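Local coordinates for protein N-isopropylammelide isopropylaminohydrolase (Burkholderia multivorans ATCC 17616, PDB 6NBO) that belongs to the amidohydrolase family of metal-dependent hydrolases, with a TIM-barrel catalytic domain that holds zinc ions in this structure, at residues 11-16 with 39-44; 71-76 with 305-310; 129-134 with 171-176; 163-168 with 192-197; 317-322 with 381-386. All coordinates share one frame; numbering follows the deposited sequence.

Interaction 1 (11-16 with 39-44)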
# COMPACT_ATOMS: atom_id res chain seq x y z
N ALA A 11 24.95 -4.58 15.69
CA ALA A 11 24.59 -5.88 15.14
C ALA A 11 23.51 -6.53 16.00
O ALA A 11 23.52 -6.41 17.23
CB ALA A 11 25.79 -6.82 15.05
N LEU A 12 22.58 -7.23 15.33
CA LEU A 12 21.49 -7.95 15.99
C LEU A 12 21.39 -9.34 15.39
O LEU A 12 21.23 -9.48 14.17
CB LEU A 12 20.16 -7.21 15.83
CG LEU A 12 18.94 -7.91 16.41
CD1 LEU A 12 19.04 -8.04 17.92
CD2 LEU A 12 17.68 -7.13 16.02
N LEU A 13 21.50 -10.36 16.23
CA LEU A 13 21.35 -11.74 15.80
C LEU A 13 20.01 -12.24 16.33
O LEU A 13 19.83 -12.38 17.54
CB LEU A 13 22.50 -12.61 16.32
CG LEU A 13 22.42 -14.10 15.96
CD1 LEU A 13 22.33 -14.30 14.45
CD2 LEU A 13 23.60 -14.86 16.54
N ILE A 14 19.08 -12.50 15.42
CA ILE A 14 17.79 -13.09 15.76
C ILE A 14 17.93 -14.60 15.55
O ILE A 14 18.04 -15.06 14.41
CB ILE A 14 16.67 -12.52 14.89
CG1 ILE A 14 16.62 -10.99 15.00
CG2 ILE A 14 15.33 -13.18 15.26
CD1 ILE A 14 15.63 -10.33 14.00
N ARG A 15 17.93 -15.35 16.64
CA ARG A 15 18.14 -16.78 16.56
C ARG A 15 16.82 -17.54 16.46
O ARG A 15 15.81 -17.14 17.05
CB ARG A 15 18.89 -17.28 17.79
CG ARG A 15 20.39 -17.04 17.73
CD ARG A 15 21.04 -17.62 18.96
NE ARG A 15 22.48 -17.42 18.94
CZ ARG A 15 23.22 -17.23 20.03
NH1 ARG A 15 22.63 -17.22 21.22
NH2 ARG A 15 24.53 -17.06 19.93
N ASN A 16 16.85 -18.65 15.72
CA ASN A 16 15.84 -19.71 15.84
C ASN A 16 14.46 -19.22 15.39
O ASN A 16 13.49 -19.23 16.15
CB ASN A 16 15.81 -20.24 17.28
CG ASN A 16 14.86 -21.40 17.45
OD1 ASN A 16 14.54 -22.11 16.49
ND2 ASN A 16 14.39 -21.61 18.68
N PRO A 39 21.59 -21.52 9.48
CA PRO A 39 21.47 -22.20 10.77
C PRO A 39 22.67 -21.93 11.67
O PRO A 39 23.82 -21.94 11.24
CB PRO A 39 21.42 -23.68 10.38
CG PRO A 39 22.28 -23.74 9.15
CD PRO A 39 22.02 -22.43 8.41
N SER A 40 22.38 -21.69 12.95
CA SER A 40 23.41 -21.59 13.99
C SER A 40 24.54 -20.65 13.59
O SER A 40 25.72 -21.01 13.59
CB SER A 40 23.97 -22.98 14.33
OG SER A 40 22.96 -23.81 14.85
N LEU A 41 24.17 -19.41 13.26
CA LEU A 41 25.16 -18.41 12.86
C LEU A 41 26.07 -18.04 14.03
O LEU A 41 25.65 -18.01 15.19
CB LEU A 41 24.46 -17.15 12.34
CG LEU A 41 23.60 -17.30 11.10
CD1 LEU A 41 23.07 -15.94 10.62
CD2 LEU A 41 24.39 -17.99 10.00
N ASP A 42 27.33 -17.75 13.71
CA ASP A 42 28.24 -17.19 14.70
C ASP A 42 27.85 -15.76 15.03
O ASP A 42 27.33 -15.02 14.19
CB ASP A 42 29.69 -17.22 14.19
CG ASP A 42 30.01 -18.49 13.44
OD1 ASP A 42 30.26 -19.52 14.10
OD2 ASP A 42 29.96 -18.46 12.18
N ALA A 43 28.11 -15.37 16.27
CA ALA A 43 27.79 -14.03 16.73
C ALA A 43 29.02 -13.15 16.58
O ALA A 43 30.07 -13.47 17.15
CB ALA A 43 27.35 -14.06 18.18
N PRO A 44 28.96 -12.06 15.82
CA PRO A 44 30.04 -11.08 15.86
C PRO A 44 30.23 -10.60 17.28
O PRO A 44 29.27 -10.54 18.07
CB PRO A 44 29.54 -9.96 14.94
CG PRO A 44 28.54 -10.60 14.04
CD PRO A 44 27.90 -11.69 14.86
O HOH W 1 23.40 -18.56 16.52
O HOH W 2 26.09 -18.04 17.76
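L13 meets L41 and A43 with the two methyls of its fork, and these three residues make up most of the buried surface. Its CG stands anti to the backbone N (chi1 178°), and from there the branches part: CD1 lies 4.1 Å from L41 CB, while CD2 faces A43 CB at 4.2 Å. The same CD2 also sits against the carbonyl of L41, 4.0 Å from its oxygen. The leucine side chains of L13 and L41 cross obliquely. No direct hydrogen bond joins the two segments. Strand 11-17 is an inner strand of a small four-stranded mixed sheet, set apart from the zinc-bearing barrel, and residues 39-44 belong to the loop that leads from strand 33-38 to strand 48-51 over one face of that sheet. The loop is tied down by D26, which takes the backbone N of L41, and by a salt bridge from D42 to R36. Farther along the strand, R15 reaches the loop through water. L41 O accepts from two waters, at 2.7 and 2.6 Å; the first is held by R15 NE and the second by R15 NH2, each 2.8 Å from its nitrogen. R15 NH2 is also 4.5 Å from A43 CB.

Interaction 2 (71-76 with 305-310). With EDO (1,2-ethanediol), chain I.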
# COMPACT_ATOMS: atom_id res chain seq x y z
N THR A 71 -7.71 9.71 7.94
CA THR A 71 -8.07 8.81 9.03
C THR A 71 -8.43 9.57 10.29
O THR A 71 -7.89 10.65 10.57
CB THR A 71 -6.93 7.84 9.34
OG1 THR A 71 -7.37 6.88 10.32
CG2 THR A 71 -5.71 8.58 9.89
N HIS A 72 -9.38 9.01 11.05
CA HIS A 72 -9.68 9.47 12.40
C HIS A 72 -9.04 8.58 13.46
O HIS A 72 -9.48 8.58 14.62
CB HIS A 72 -11.19 9.56 12.61
CG HIS A 72 -11.85 10.62 11.78
ND1 HIS A 72 -12.97 11.30 12.20
CD2 HIS A 72 -11.53 11.13 10.56
CE1 HIS A 72 -13.32 12.18 11.28
NE2 HIS A 72 -12.47 12.09 10.27
N TRP A 73 -8.04 7.80 13.08
CA TRP A 73 -7.32 6.97 14.04
C TRP A 73 -6.84 7.83 15.21
O TRP A 73 -6.31 8.92 15.01
CB TRP A 73 -6.12 6.30 13.36
CG TRP A 73 -5.61 5.14 14.17
CD1 TRP A 73 -4.59 5.15 15.08
CD2 TRP A 73 -6.12 3.80 14.15
NE1 TRP A 73 -4.43 3.89 15.63
CE2 TRP A 73 -5.36 3.04 15.07
CE3 TRP A 73 -7.15 3.16 13.44
CZ2 TRP A 73 -5.60 1.69 15.30
CZ3 TRP A 73 -7.39 1.81 13.68
CH2 TRP A 73 -6.61 1.09 14.59
N GLY A 74 -7.09 7.35 16.43
CA GLY A 74 -6.73 8.10 17.61
C GLY A 74 -7.69 9.20 18.00
O GLY A 74 -7.50 9.82 19.05
N MET A 75 -8.71 9.46 17.20
CA MET A 75 -9.71 10.46 17.50
C MET A 75 -10.96 9.80 18.05
O MET A 75 -11.12 8.58 17.96
CB MET A 75 -10.04 11.27 16.24
CG MET A 75 -8.85 11.99 15.62
SD MET A 75 -9.33 12.76 14.05
CE MET A 75 -10.85 13.58 14.49
N PRO A 76 -11.87 10.58 18.64
CA PRO A 76 -13.18 10.02 19.01
C PRO A 76 -13.86 9.39 17.81
O PRO A 76 -13.60 9.76 16.66
CB PRO A 76 -13.95 11.24 19.53
CG PRO A 76 -12.89 12.16 20.03
CD PRO A 76 -11.71 11.96 19.11
N GLY A 305 -9.31 3.39 2.91
CA GLY A 305 -9.47 4.21 4.11
C GLY A 305 -9.42 3.40 5.39
O GLY A 305 -9.70 2.20 5.43
N VAL A 306 -9.04 4.08 6.48
CA VAL A 306 -9.03 3.47 7.81
C VAL A 306 -9.77 4.42 8.75
O VAL A 306 -9.24 5.47 9.12
CB VAL A 306 -7.61 3.21 8.32
CG1 VAL A 306 -7.66 2.72 9.78
CG2 VAL A 306 -6.89 2.20 7.43
N ARG A 307 -10.99 4.05 9.13
CA ARG A 307 -11.78 4.78 10.13
C ARG A 307 -11.85 6.28 9.81
O ARG A 307 -11.41 7.13 10.59
CB ARG A 307 -11.23 4.55 11.53
CG ARG A 307 -11.31 3.10 11.95
CD ARG A 307 -11.30 2.91 13.47
NE ARG A 307 -10.95 1.52 13.75
CZ ARG A 307 -10.56 1.05 14.93
NH1 ARG A 307 -10.49 1.85 16.00
NH2 ARG A 307 -10.25 -0.23 15.03
N ASP A 308 -12.39 6.59 8.64
CA ASP A 308 -12.50 7.98 8.23
C ASP A 308 -13.97 8.30 8.00
O ASP A 308 -14.83 7.58 8.52
CB ASP A 308 -11.62 8.26 7.00
CG ASP A 308 -11.93 7.37 5.80
OD1 ASP A 308 -13.10 6.98 5.60
OD2 ASP A 308 -10.99 7.09 5.03
N THR A 309 -14.30 9.38 7.29
CA THR A 309 -15.71 9.69 7.10
C THR A 309 -16.35 8.88 5.98
O THR A 309 -17.58 8.91 5.85
CB THR A 309 -15.93 11.19 6.83
OG1 THR A 309 -15.47 11.52 5.51
CG2 THR A 309 -15.21 12.05 7.86
N TRP A 310 -15.55 8.18 5.18
CA TRP A 310 -16.09 7.27 4.16
C TRP A 310 -16.40 5.90 4.75
O TRP A 310 -17.45 5.32 4.46
CB TRP A 310 -15.09 7.08 3.01
CG TRP A 310 -14.81 8.27 2.15
CD1 TRP A 310 -14.03 9.35 2.45
CD2 TRP A 310 -15.25 8.46 0.79
NE1 TRP A 310 -13.98 10.21 1.39
CE2 TRP A 310 -14.72 9.69 0.36
CE3 TRP A 310 -16.05 7.72 -0.08
CZ2 TRP A 310 -14.96 10.20 -0.92
CZ3 TRP A 310 -16.29 8.22 -1.35
CH2 TRP A 310 -15.75 9.45 -1.75
C1 EDO I . -8.15 3.80 17.28
O1 EDO I . -8.53 5.15 17.00
C2 EDO I . -6.96 3.77 18.23
O2 EDO I . -7.24 4.60 19.36
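T71 and H72 give two successive hydrogen bonds to the carbonyls of V306 and R307. T71 OG1, set anti to its backbone N (chi1 -174°), donates to V306 O at 2.6 Å, tilted 23° from the carbonyl plane. H72 N then donates to R307 O over 2.8 Å. The threonine oxygen works both ways: it also accepts from W73 N at 3.0 Å, an ST turn that fixes the start of the type II beta turn running from H72 to M75. Both segments are loops of the amidohydrolase barrel, one after strand 56-66 and the other after strand 299-301, and the bonds join the loops that follow the first and last strands of its parallel series beside the metal centre. The D308 side chain lies about 8 Å from a zinc ion, and D308 OD1 closes an Asx turn by accepting from W310 N. Outward from the bonds, the H72 ring reaches T309, with NE2 3.6 Å from T309 CG2; elsewhere it meets the rings of Y78, Y96 and H102. W73 packs against V306 and R307. Its CE3 touches V306 CG1 at 3.7 Å, and CZ3 lies over the centre of the R307 guanidinium, 3.5 Å above the plane. Ring and guanidinium are inclined by 43°, so this is no parallel stack. A molecule of 1,2-ethanediol, probably from the crystallisation liquor, rests over one face of the indole and takes a 2.7 Å hydrogen bond on O1 from G74 N.

Interaction 3 (129-134 with 171-176)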
# COMPACT_ATOMS: atom_id res chain seq x y z
N VAL A 129 -5.11 16.39 -2.64
CA VAL A 129 -4.52 17.64 -3.11
C VAL A 129 -5.58 18.29 -3.99
O VAL A 129 -5.94 17.75 -5.04
CB VAL A 129 -3.22 17.41 -3.89
CG1 VAL A 129 -2.71 18.72 -4.52
CG2 VAL A 129 -2.14 16.81 -2.99
N ASP A 130 -6.11 19.44 -3.56
CA ASP A 130 -7.24 20.05 -4.25
C ASP A 130 -7.29 21.53 -3.90
O ASP A 130 -6.58 22.00 -3.01
CB ASP A 130 -8.55 19.37 -3.86
CG ASP A 130 -8.77 19.35 -2.34
OD1 ASP A 130 -8.71 20.43 -1.71
OD2 ASP A 130 -9.01 18.25 -1.79
N THR A 131 -8.16 22.26 -4.60
CA THR A 131 -8.25 23.70 -4.38
C THR A 131 -9.15 24.09 -3.20
O THR A 131 -9.39 25.28 -3.00
CB THR A 131 -8.73 24.39 -5.66
OG1 THR A 131 -9.98 23.82 -6.09
CG2 THR A 131 -7.68 24.21 -6.76
N ASP A 132 -9.64 23.13 -2.42
CA ASP A 132 -10.24 23.48 -1.14
C ASP A 132 -9.16 23.71 -0.09
O ASP A 132 -9.25 24.65 0.70
CB ASP A 132 -11.18 22.38 -0.64
CG ASP A 132 -12.35 22.14 -1.56
OD1 ASP A 132 -12.83 23.10 -2.20
OD2 ASP A 132 -12.79 20.98 -1.63
N ALA A 133 -8.14 22.86 -0.08
CA ALA A 133 -7.13 22.86 0.96
C ALA A 133 -5.74 23.19 0.47
O ALA A 133 -4.85 23.42 1.30
CB ALA A 133 -7.09 21.49 1.66
N GLY A 134 -5.50 23.21 -0.84
CA GLY A 134 -4.14 23.44 -1.30
C GLY A 134 -3.27 22.25 -0.97
O GLY A 134 -3.68 21.09 -1.06
N ASP A 171 -4.49 21.46 -11.84
CA ASP A 171 -3.33 20.98 -12.57
C ASP A 171 -2.03 21.57 -12.01
O ASP A 171 -1.06 20.84 -11.77
CB ASP A 171 -3.47 21.30 -14.06
CG ASP A 171 -3.90 22.74 -14.34
OD1 ASP A 171 -4.02 23.56 -13.39
OD2 ASP A 171 -4.11 23.06 -15.52
N ALA A 172 -2.00 22.88 -11.80
CA ALA A 172 -0.79 23.52 -11.27
C ALA A 172 -0.54 23.11 -9.82
O ALA A 172 0.62 23.00 -9.40
CB ALA A 172 -0.90 25.04 -11.38
N LEU A 173 -1.60 22.88 -9.06
CA LEU A 173 -1.44 22.45 -7.68
C LEU A 173 -0.81 21.07 -7.60
O LEU A 173 0.05 20.83 -6.75
CB LEU A 173 -2.80 22.46 -6.99
CG LEU A 173 -2.82 22.32 -5.48
CD1 LEU A 173 -2.08 23.51 -4.83
CD2 LEU A 173 -4.26 22.27 -5.06
N LEU A 174 -1.22 20.16 -8.48
CA LEU A 174 -0.64 18.83 -8.52
C LEU A 174 0.83 18.88 -8.88
O LEU A 174 1.64 18.12 -8.34
CB LEU A 174 -1.41 17.96 -9.52
CG LEU A 174 -2.84 17.57 -9.11
CD1 LEU A 174 -3.62 16.89 -10.26
CD2 LEU A 174 -2.79 16.66 -7.89
N ALA A 175 1.20 19.76 -9.82
CA ALA A 175 2.61 19.97 -10.12
C ALA A 175 3.35 20.47 -8.89
O ALA A 175 4.45 19.99 -8.57
CB ALA A 175 2.76 20.95 -11.28
N ASP A 176 2.77 21.44 -8.19
CA ASP A 176 3.37 21.92 -6.94
C ASP A 176 3.53 20.80 -5.93
O ASP A 176 4.50 20.76 -5.18
CB ASP A 176 2.52 23.04 -6.34
CG ASP A 176 2.55 24.30 -7.17
OD1 ASP A 176 3.38 24.38 -8.09
OD2 ASP A 176 1.73 25.20 -6.89
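L173 points from helix 170-180 into the loop that follows strand 120-128, a helix-on-loop packing at the rim of the amidohydrolase TIM barrel. Its CG stands anti to the backbone N (chi1 -168°), and the forked end enters the bend of residues 129-134. V129 comes in at a slant to it: CG1 of the valine lies 3.7 Å from L173 CG, the branch point of the leucine. The same CG1 meets L174 CD2 at 4.0 Å, so one valine methyl touches both neighbouring leucines of the helix. Beyond the valine, the two methyls of L173 part over the loop backbone. CD1 approaches G134 CA to 4.1 Å; CD2 is 3.9 Å from the same carbon and 4.3 Å from T131 CG2. The hydroxyl of T131 is held elsewhere, by R167. No hydrogen bond crosses the contact; the polar bonds curl the loop itself. D130 turns its side chain away from the helix, and its OD1, met nearly head-on down the C-O bond, accepts from A133 N to form an Asx motif, with a weaker bond from D132 N. D130 O accepts from G134 N, closing the bend against which L173 rests. The same carbonyl also meets the leucine: L173 CD2 lies 3.1 Å from D130 O, the closest approach across the contact.

Interaction 4 (163-168 with 192-197); sequences GVLKRP and AIEGDP
The backbones come nearest at L165 and E194, with CA atoms 6.0 Å apart, where a type I beta turn from V164 to R167 faces the bend before helix 197-211. E194 carries the contact with its carboxylate, which is gripped by two consecutive backbone N-H groups of the turn. Its chain folds at chi2 (-71°), which brings CD round to the turn. OE2 offers its syn lone pair to V164 N at 2.8 Å; OE1 accepts from L165 N at the same distance in a nearly straight bond of 170°, on the syn side, with a further weak bond from V164 N. A water donates to OE1 and accepts from K166 N, so a third N-H of the turn is linked to the buried acid. Such N-H donors would probably stabilise its negative charge. G163 contributes CA, 3.4 Å from OE2. L165 crosses E194 at about a right angle, its CB and CG each 3.4 Å from E194 OE1, and stretches on until CD1 touches D196 CB at 3.9 Å. K166, bent at chi3 and chi4, reaches the other loop, where CE comes to 3.2 Å from I193 O. D196 is the N-cap of helix 197-211 and accepts from K199 N. That helix also receives L165, which packs on K199, A200 and V203, while V164 packs on T170 and L174 of helix 170-180. The contact thus joins the loop after strand 153-159 to the one after strand 184-188, two adjacent parallel strands of the barrel.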
# COMPACT_ATOMS: atom_id res chain seq x y z
N GLY A 163 -11.35 15.72 -8.49
CA GLY A 163 -11.15 15.87 -9.92
C GLY A 163 -10.17 16.99 -10.26
O GLY A 163 -9.82 17.83 -9.43
N VAL A 164 -9.72 16.98 -11.51
CA VAL A 164 -8.74 17.95 -12.02
C VAL A 164 -9.37 18.93 -13.01
O VAL A 164 -9.23 20.15 -12.87
CB VAL A 164 -7.55 17.22 -12.68
CG1 VAL A 164 -6.49 18.24 -13.14
CG2 VAL A 164 -6.96 16.21 -11.72
N LEU A 165 -10.03 18.41 -14.05
CA LEU A 165 -10.36 19.24 -15.21
C LEU A 165 -11.35 20.35 -14.87
O LEU A 165 -11.25 21.46 -15.39
CB LEU A 165 -10.93 18.37 -16.34
CG LEU A 165 -9.98 17.36 -16.97
CD1 LEU A 165 -10.68 16.71 -18.19
CD2 LEU A 165 -8.71 18.06 -17.38
N LYS A 166 -12.33 20.05 -14.03
CA LYS A 166 -13.40 21.00 -13.76
C LYS A 166 -13.10 21.94 -12.61
O LYS A 166 -13.96 22.74 -12.24
CB LYS A 166 -14.71 20.26 -13.48
CG LYS A 166 -15.19 19.41 -14.65
CD LYS A 166 -16.54 18.79 -14.37
CE LYS A 166 -16.42 17.30 -14.13
NZ LYS A 166 -17.34 16.53 -15.03
N ARG A 167 -11.92 21.86 -12.02
CA ARG A 167 -11.58 22.67 -10.86
C ARG A 167 -10.35 23.50 -11.20
O ARG A 167 -9.21 23.01 -11.09
CB ARG A 167 -11.36 21.79 -9.63
CG ARG A 167 -12.65 21.10 -9.19
CD ARG A 167 -12.49 20.26 -7.93
NE ARG A 167 -12.00 21.06 -6.81
CZ ARG A 167 -12.77 21.59 -5.87
NH1 ARG A 167 -14.09 21.40 -5.89
NH2 ARG A 167 -12.22 22.32 -4.90
N PRO A 168 -10.54 24.75 -11.63
CA PRO A 168 -9.41 25.56 -12.11
C PRO A 168 -8.25 25.60 -11.13
O PRO A 168 -8.44 25.74 -9.92
CB PRO A 168 -10.04 26.95 -12.28
CG PRO A 168 -11.49 26.68 -12.53
CD PRO A 168 -11.82 25.47 -11.71
N ALA A 192 -16.12 9.05 -15.55
CA ALA A 192 -17.21 9.31 -14.62
C ALA A 192 -17.00 10.59 -13.83
O ALA A 192 -17.96 11.31 -13.51
CB ALA A 192 -17.38 8.13 -13.67
N ILE A 193 -15.76 10.89 -13.46
CA ILE A 193 -15.45 12.09 -12.68
C ILE A 193 -15.00 13.23 -13.57
O ILE A 193 -15.54 14.33 -13.51
CB ILE A 193 -14.41 11.76 -11.59
CG1 ILE A 193 -15.02 10.83 -10.53
CG2 ILE A 193 -13.88 13.05 -10.95
CD1 ILE A 193 -16.07 11.50 -9.67
N GLU A 194 -14.02 12.99 -14.45
CA GLU A 194 -13.45 14.10 -15.22
C GLU A 194 -14.33 14.54 -16.39
O GLU A 194 -14.23 15.69 -16.81
CB GLU A 194 -12.06 13.74 -15.72
CG GLU A 194 -11.06 13.41 -14.58
CD GLU A 194 -10.66 14.65 -13.77
OE1 GLU A 194 -11.05 15.77 -14.14
OE2 GLU A 194 -9.96 14.48 -12.76
N GLY A 195 -15.16 13.64 -16.94
CA GLY A 195 -16.07 13.97 -18.02
C GLY A 195 -15.45 14.02 -19.40
O GLY A 195 -16.17 13.93 -20.40
N ASP A 196 -14.14 14.16 -19.50
CA ASP A 196 -13.44 14.23 -20.78
C ASP A 196 -12.23 13.33 -20.60
O ASP A 196 -11.18 13.77 -20.12
CB ASP A 196 -13.05 15.67 -21.12
CG ASP A 196 -12.40 15.81 -22.47
OD1 ASP A 196 -11.90 14.80 -23.01
OD2 ASP A 196 -12.36 16.94 -22.98
N PRO A 197 -12.37 12.04 -20.92
CA PRO A 197 -11.34 11.07 -20.51
C PRO A 197 -10.02 11.27 -21.22
O PRO A 197 -8.96 11.09 -20.61
CB PRO A 197 -11.98 9.72 -20.85
CG PRO A 197 -12.97 10.03 -21.94
CD PRO A 197 -13.53 11.37 -21.54
O HOH W 3 -13.03 17.43 -12.94

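Interaction 5 (317-322 with 381-386)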
# COMPACT_ATOMS: atom_id res chain seq x y z
N ASP A 317 -3.38 -3.63 10.68
CA ASP A 317 -2.86 -5.00 10.61
C ASP A 317 -2.95 -5.49 9.16
O ASP A 317 -4.03 -5.87 8.70
CB ASP A 317 -3.66 -5.90 11.56
CG ASP A 317 -3.06 -7.29 11.68
OD1 ASP A 317 -2.23 -7.64 10.82
OD2 ASP A 317 -3.40 -8.02 12.62
N MET A 318 -1.82 -5.50 8.44
CA MET A 318 -1.87 -5.94 7.05
C MET A 318 -2.08 -7.44 6.93
O MET A 318 -2.49 -7.90 5.86
CB MET A 318 -0.61 -5.53 6.28
CG MET A 318 -0.51 -4.02 6.03
SD MET A 318 -2.01 -3.30 5.34
CE MET A 318 -2.06 -4.11 3.73
N LEU A 319 -1.81 -8.21 7.99
CA LEU A 319 -2.20 -9.62 7.94
C LEU A 319 -3.71 -9.74 7.86
O LEU A 319 -4.24 -10.63 7.17
CB LEU A 319 -1.67 -10.37 9.17
CG LEU A 319 -0.16 -10.59 9.26
CD1 LEU A 319 0.20 -11.50 10.44
CD2 LEU A 319 0.36 -11.17 7.93
N GLU A 320 -4.44 -8.85 8.54
CA GLU A 320 -5.90 -8.88 8.44
C GLU A 320 -6.35 -8.53 7.03
O GLU A 320 -7.33 -9.09 6.53
CB GLU A 320 -6.52 -7.93 9.46
CG GLU A 320 -8.04 -7.99 9.45
CD GLU A 320 -8.62 -7.42 10.72
OE1 GLU A 320 -9.09 -6.27 10.69
OE2 GLU A 320 -8.56 -8.12 11.75
N ARG A 321 -5.67 -7.58 6.38
CA ARG A 321 -6.05 -7.26 5.00
C ARG A 321 -5.80 -8.45 4.08
O ARG A 321 -6.60 -8.73 3.18
CB ARG A 321 -5.30 -6.02 4.52
CG ARG A 321 -5.72 -5.53 3.13
CD ARG A 321 -7.22 -5.32 3.02
NE ARG A 321 -7.79 -4.59 4.16
CZ ARG A 321 -9.05 -4.15 4.19
NH1 ARG A 321 -9.85 -4.34 3.15
NH2 ARG A 321 -9.51 -3.52 5.26
N ALA A 322 -4.69 -9.16 4.30
CA ALA A 322 -4.44 -10.37 3.54
C ALA A 322 -5.56 -11.38 3.74
O ALA A 322 -6.04 -11.99 2.78
CB ALA A 322 -3.10 -10.99 3.95
N ALA A 381 -5.15 -16.20 11.64
CA ALA A 381 -5.14 -15.96 13.08
C ALA A 381 -4.64 -14.57 13.44
O ALA A 381 -4.95 -14.08 14.53
CB ALA A 381 -4.28 -16.99 13.81
N ARG A 382 -3.89 -13.92 12.56
CA ARG A 382 -3.34 -12.59 12.80
C ARG A 382 -2.69 -12.47 14.18
O ARG A 382 -3.01 -11.56 14.95
CB ARG A 382 -4.43 -11.54 12.64
CG ARG A 382 -5.02 -11.47 11.22
CD ARG A 382 -6.51 -11.11 11.25
NE ARG A 382 -7.36 -12.22 11.68
CZ ARG A 382 -8.59 -12.07 12.16
NH1 ARG A 382 -9.09 -10.85 12.31
NH2 ARG A 382 -9.32 -13.13 12.53
N PRO A 383 -1.77 -13.37 14.53
CA PRO A 383 -1.15 -13.30 15.86
C PRO A 383 -0.45 -11.96 16.07
O PRO A 383 0.02 -11.33 15.13
CB PRO A 383 -0.14 -14.47 15.85
CG PRO A 383 0.18 -14.68 14.43
CD PRO A 383 -1.09 -14.36 13.66
N VAL A 384 -0.39 -11.54 17.34
CA VAL A 384 0.27 -10.28 17.67
C VAL A 384 1.69 -10.31 17.13
O VAL A 384 2.33 -11.37 17.09
CB VAL A 384 0.24 -10.05 19.19
CG1 VAL A 384 1.08 -11.11 19.91
CG2 VAL A 384 0.74 -8.66 19.54
N ARG A 385 2.19 -9.16 16.67
CA ARG A 385 3.59 -9.10 16.27
C ARG A 385 4.44 -9.14 17.53
O ARG A 385 4.51 -8.16 18.29
CB ARG A 385 3.90 -7.84 15.46
CG ARG A 385 2.95 -7.53 14.32
CD ARG A 385 2.67 -8.72 13.41
NE ARG A 385 1.33 -9.28 13.63
CZ ARG A 385 0.23 -8.86 12.99
NH1 ARG A 385 0.31 -7.87 12.10
NH2 ARG A 385 -0.94 -9.43 13.24
N ARG A 386 5.08 -10.28 17.79
CA ARG A 386 5.90 -10.39 18.98
C ARG A 386 7.07 -9.42 18.94
O ARG A 386 7.44 -8.83 19.97
CB ARG A 386 6.41 -11.82 19.14
CG ARG A 386 7.19 -11.99 20.43
CD ARG A 386 8.13 -13.15 20.35
NE ARG A 386 7.41 -14.41 20.28
CZ ARG A 386 7.98 -15.55 19.93
NH1 ARG A 386 9.27 -15.58 19.61
NH2 ARG A 386 7.26 -16.67 19.89
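L319 lays CD1 over the centre of the R385 guanidinium, 3.6 Å above its plane, the two side chains running antiparallel as they pass. At the edge of the same guanidinium D317 forms a salt bridge with two bonds, one to each oxygen: NH1 to OD1 and NH2 to OD2, both 2.9 Å. The grip is end-on but twisted, the carboxylate and guanidinium planes standing 58° apart, and NH1 meets OD1 from well above the carboxylate plane. R385 is bent at chi2 and chi3, and the other side of its head, NE with NH2, closes on P383 O, which accepts both bonds almost in the guanidinium plane. NH1 also donates to A118 O, so the head is fixed from several directions. A second salt bridge lies one turn along the helix. R382 NH1 donates to E320 OE2 at 2.8 Å, meeting it on the anti side, while R382 CD packs 3.6 Å from E320 CB. R382 NE donates to V380 O. R382, with positive phi, is the first residue beyond helix 375-381, and the chain then runs toward strand 387-390. D317 has a further task: it is the N-cap of helix 318-328, OD1 accepting weak bonds from L319 N and E320 N. An N-cap aspartate that also pairs with an arginine here joins a helix of the amidohydrolase barrel domain to the segment leading into the C-terminal antiparallel strands of the chain.

From the N terminus, interaction 1 closes first, a short loop within the small sheet of strands 11-17 to 48-51, complete before the barrel begins. Interaction 2 then spans most of the barrel, joining the loops after strands 56-66 and 299-301. Interactions 3 and 4 both fall within that span. Their segments alternate along the chain, and they touch: R167 NH2 lies 2.9 Å from D132 OD1 in a salt bridge, and L174 packs on V164, so consecutive strand-following loops and helix 170-180 are linked. Interaction 5 follows in series, tying helix 318-328 to the approach to strand 387-390; its nearest atoms are about 7 Å from those of interaction 1.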